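Local coordinates for gamma-glutamyl-gamma-aminobutyraldehyde dehydrogenase (Burkholderia cenocepacia, PDB 4LIH), which probably oxidises aldehydes to carboxylic acids with NAD(P)+, gamma-glutamyl-gamma-aminobutyraldehyde being the substrate its name implies, at residues C47-V55 with A382-E390. Residues are numbered along the deposited sequence; the frame is centred on the assembly and turned at random.
Sequences CVSPIDGRV and AETGGFYVE
Y388 reaches across to I51 and gives its phenol hydrogen to the backbone carbonyl there, OH to O 2.7 Å. The bond lies in the carbonyl plane and uses a lone pair, and the acceptor sits at the ring edge, so phenol and peptide meet without stacking. CG of Y388 is anti to its own carbonyl carbon (chi1 -60°), which carries the hydroxyl toward the turn; there it also brushes CG2 of I51. One residue earlier in each segment, the N of F387 donates to O of P50 at 3.3 Å, nearly in line with the C=O. Two successive carbonyls of the 49-53 turn, itself closed by N of G53 on O of S49 at 2.8 Å, are thus taken, one by a side chain and one by backbone. Between them sits G386, its CA 3.1 Å from O of P50 and 3.2 Å from O of I51, the latter a CA-H...O contact, so the backbone comes in close to both carbonyls.

Each segment also settles its own polar groups. OD1 of D52 takes the N of R54 in an Asx turn; in one modelled conformer of R54, NE adds a salt bridge to the same oxygen. In the other segment, OG1 of T384 closes an ST turn with the N of G386, 3.1 Å away, while also bonding to O of N381. OG of S49 bonds to O of L115 in helix 106-117, and F387 rests on L357 of helix 354-370.

The contact therefore joins the turn between strands 44-48 and 55-60 to the loop leading into strand 388-395 and to its first residue. Both acceptors are main-chain carbonyls, so the turn is recognised through backbone oxygens, with one donor from a side chain, OH of Y388, and one from backbone, N of F387.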
loop_
_atom_site.group_PDB
_atom_site.type_symbol
_atom_site.label_atom_id
_atom_site.label_comp_id
_atom_site.label_asym_id
_atom_site.label_seq_id
_atom_site.Cartn_x
_atom_site.Cartn_y
_atom_site.Cartn_z
ATOM N N CYS A 47 -27.745 8.487 -37.596
ATOM C CA CYS A 47 -27.102 9.263 -36.570
ATOM C C CYS A 47 -27.377 10.740 -36.793
ATOM O O CYS A 47 -26.836 11.379 -37.733
ATOM C CB CYS A 47 -25.632 8.978 -36.610
ATOM S SG CYS A 47 -24.619 9.911 -35.440
ATOM N N VAL A 48 -28.236 11.270 -35.927
ATOM C CA VAL A 48 -28.783 12.622 -36.065
ATOM C C VAL A 48 -28.115 13.584 -35.084
ATOM O O VAL A 48 -27.766 13.207 -33.974
ATOM C CB VAL A 48 -30.307 12.635 -35.809
ATOM C CG1 VAL A 48 -30.892 14.025 -36.012
ATOM C CG2 VAL A 48 -31.005 11.649 -36.719
ATOM N N SER A 49 -27.852 14.802 -35.540
ATOM C CA SER A 49 -27.238 15.821 -34.720
ATOM C C SER A 49 -28.288 16.609 -33.954
ATOM O O SER A 49 -29.249 17.099 -34.543
ATOM C CB SER A 49 -26.471 16.791 -35.604
ATOM O OG SER A 49 -25.722 17.686 -34.823
ATOM N N PRO A 50 -28.066 16.801 -32.656
ATOM C CA PRO A 50 -28.928 17.642 -31.840
ATOM C C PRO A 50 -28.871 19.130 -32.160
ATOM O O PRO A 50 -29.742 19.881 -31.735
ATOM C CB PRO A 50 -28.405 17.435 -30.412
ATOM C CG PRO A 50 -27.423 16.319 -30.451
ATOM C CD PRO A 50 -27.071 16.043 -31.869
ATOM N N ILE A 51 -27.867 19.543 -32.902
ATOM C CA ILE A 51 -27.644 20.941 -33.158
ATOM C C ILE A 51 -28.804 21.455 -33.988
ATOM O O ILE A 51 -29.363 22.521 -33.699
ATOM C CB ILE A 51 -26.321 21.166 -33.932
ATOM C CG1 ILE A 51 -25.128 20.736 -33.036
ATOM C CG2 ILE A 51 -26.188 22.634 -34.353
ATOM C CD1 ILE A 51 -23.812 20.590 -33.802
ATOM N N ASP A 52 -29.149 20.672 -35.006
ATOM C CA ASP A 52 -30.120 21.120 -36.002
ATOM C C ASP A 52 -30.915 19.998 -36.636
ATOM O O ASP A 52 -31.659 20.233 -37.592
ATOM C CB ASP A 52 -29.390 21.955 -37.068
ATOM C CG ASP A 52 -28.342 21.167 -37.838
ATOM O OD1 ASP A 52 -28.146 19.947 -37.569
ATOM O OD2 ASP A 52 -27.718 21.796 -38.733
ATOM N N GLY A 53 -30.796 18.781 -36.114
ATOM C CA GLY A 53 -31.479 17.620 -36.719
ATOM C C GLY A 53 -30.864 17.006 -37.985
ATOM O O GLY A 53 -31.434 16.068 -38.544
ATOM N N ARG A 54 -29.710 17.506 -38.430
ATOM C CA ARG A 54 -29.066 16.976 -39.638
ATOM C C ARG A 54 -28.694 15.507 -39.423
ATOM O O ARG A 54 -28.264 15.126 -38.335
ATOM C CB ARG A 54 -27.832 17.827 -40.044
ATOM C CG ARG A 54 -26.600 17.758 -39.126
ATOM C CD ARG A 54 -25.473 18.735 -39.503
ATOM N NE ARG A 54 -25.430 19.929 -38.663
ATOM C CZ ARG A 54 -24.360 20.714 -38.495
ATOM N NH1 ARG A 54 -23.197 20.438 -39.067
ATOM N NH2 ARG A 54 -24.446 21.775 -37.710
ATOM N N VAL A 55 -28.875 14.677 -40.451
ATOM C CA VAL A 55 -28.402 13.289 -40.404
ATOM C C VAL A 55 -26.923 13.281 -40.725
ATOM O O VAL A 55 -26.512 13.597 -41.837
ATOM C CB VAL A 55 -29.176 12.378 -41.377
ATOM C CG1 VAL A 55 -28.574 10.982 -41.395
ATOM C CG2 VAL A 55 -30.646 12.306 -40.973
ATOM N N ALA A 382 -36.250 26.821 -31.380
ATOM C CA ALA A 382 -36.959 25.686 -31.966
ATOM C C ALA A 382 -36.791 25.671 -33.487
ATOM O O ALA A 382 -36.718 24.599 -34.100
ATOM C CB ALA A 382 -38.428 25.730 -31.606
ATOM N N GLU A 383 -36.727 26.876 -34.072
ATOM C CA GLU A 383 -36.619 27.052 -35.528
ATOM C C GLU A 383 -35.343 26.480 -36.163
ATOM O O GLU A 383 -35.321 26.221 -37.370
ATOM C CB GLU A 383 -36.764 28.539 -35.901
ATOM C CG GLU A 383 -35.570 29.446 -35.574
ATOM C CD GLU A 383 -35.391 29.757 -34.090
ATOM O OE1 GLU A 383 -36.348 29.560 -33.300
ATOM O OE2 GLU A 383 -34.275 30.195 -33.718
ATOM N N THR A 384 -34.301 26.255 -35.357
ATOM C CA THR A 384 -33.049 25.697 -35.868
ATOM C C THR A 384 -33.170 24.226 -36.238
ATOM O O THR A 384 -32.306 23.686 -36.916
ATOM C CB THR A 384 -31.916 25.797 -34.829
ATOM O OG1 THR A 384 -32.280 25.051 -33.664
ATOM C CG2 THR A 384 -31.624 27.251 -34.494
ATOM N N GLY A 385 -34.222 23.573 -35.758
ATOM C CA GLY A 385 -34.360 22.129 -35.865
ATOM C C GLY A 385 -33.641 21.355 -34.745
ATOM O O GLY A 385 -33.758 20.129 -34.659
ATOM N N GLY A 386 -32.916 22.063 -33.884
ATOM C CA GLY A 386 -32.247 21.436 -32.733
ATOM C C GLY A 386 -32.984 21.656 -31.421
ATOM O O GLY A 386 -34.052 22.282 -31.384
ATOM N N PHE A 387 -32.394 21.159 -30.333
ATOM C CA PHE A 387 -33.092 21.022 -29.058
ATOM C C PHE A 387 -32.388 21.826 -27.981
ATOM O O PHE A 387 -31.298 21.499 -27.611
ATOM C CB PHE A 387 -33.150 19.549 -28.713
ATOM C CG PHE A 387 -33.686 18.719 -29.846
ATOM C CD1 PHE A 387 -35.019 18.801 -30.166
ATOM C CD2 PHE A 387 -32.854 17.953 -30.628
ATOM C CE1 PHE A 387 -35.541 18.081 -31.227
ATOM C CE2 PHE A 387 -33.350 17.229 -31.674
ATOM C CZ PHE A 387 -34.681 17.295 -31.996
ATOM N N TYR A 388 -33.036 22.896 -27.520
ATOM C CA TYR A 388 -32.402 23.918 -26.670
ATOM C C TYR A 388 -33.385 24.415 -25.601
ATOM O O TYR A 388 -34.563 24.596 -25.885
ATOM C CB TYR A 388 -31.947 25.101 -27.506
ATOM C CG TYR A 388 -30.937 24.779 -28.588
ATOM C CD1 TYR A 388 -29.569 24.737 -28.322
ATOM C CD2 TYR A 388 -31.351 24.515 -29.858
ATOM C CE1 TYR A 388 -28.654 24.441 -29.311
ATOM C CE2 TYR A 388 -30.440 24.237 -30.872
ATOM C CZ TYR A 388 -29.106 24.165 -30.596
ATOM O OH TYR A 388 -28.212 23.894 -31.628
ATOM N N VAL A 389 -32.885 24.607 -24.386
ATOM C CA VAL A 389 -33.706 25.029 -23.238
ATOM C C VAL A 389 -32.821 25.922 -22.395
ATOM O O VAL A 389 -31.615 25.670 -22.233
ATOM C CB VAL A 389 -34.328 23.811 -22.485
ATOM C CG1 VAL A 389 -33.269 22.879 -21.942
ATOM C CG2 VAL A 389 -35.279 24.247 -21.381
ATOM N N GLU A 390 -33.402 27.000 -21.899
ATOM C CA GLU A 390 -32.674 27.947 -21.067
ATOM C C GLU A 390 -32.184 27.325 -19.748
ATOM O O GLU A 390 -32.829 26.424 -19.210
ATOM C CB GLU A 390 -33.539 29.153 -20.729
ATOM C CG GLU A 390 -33.950 30.022 -21.895
ATOM C CD GLU A 390 -35.070 30.991 -21.546
ATOM O OE1 GLU A 390 -35.936 30.665 -20.701
ATOM O OE2 GLU A 390 -35.040 32.111 -22.094
#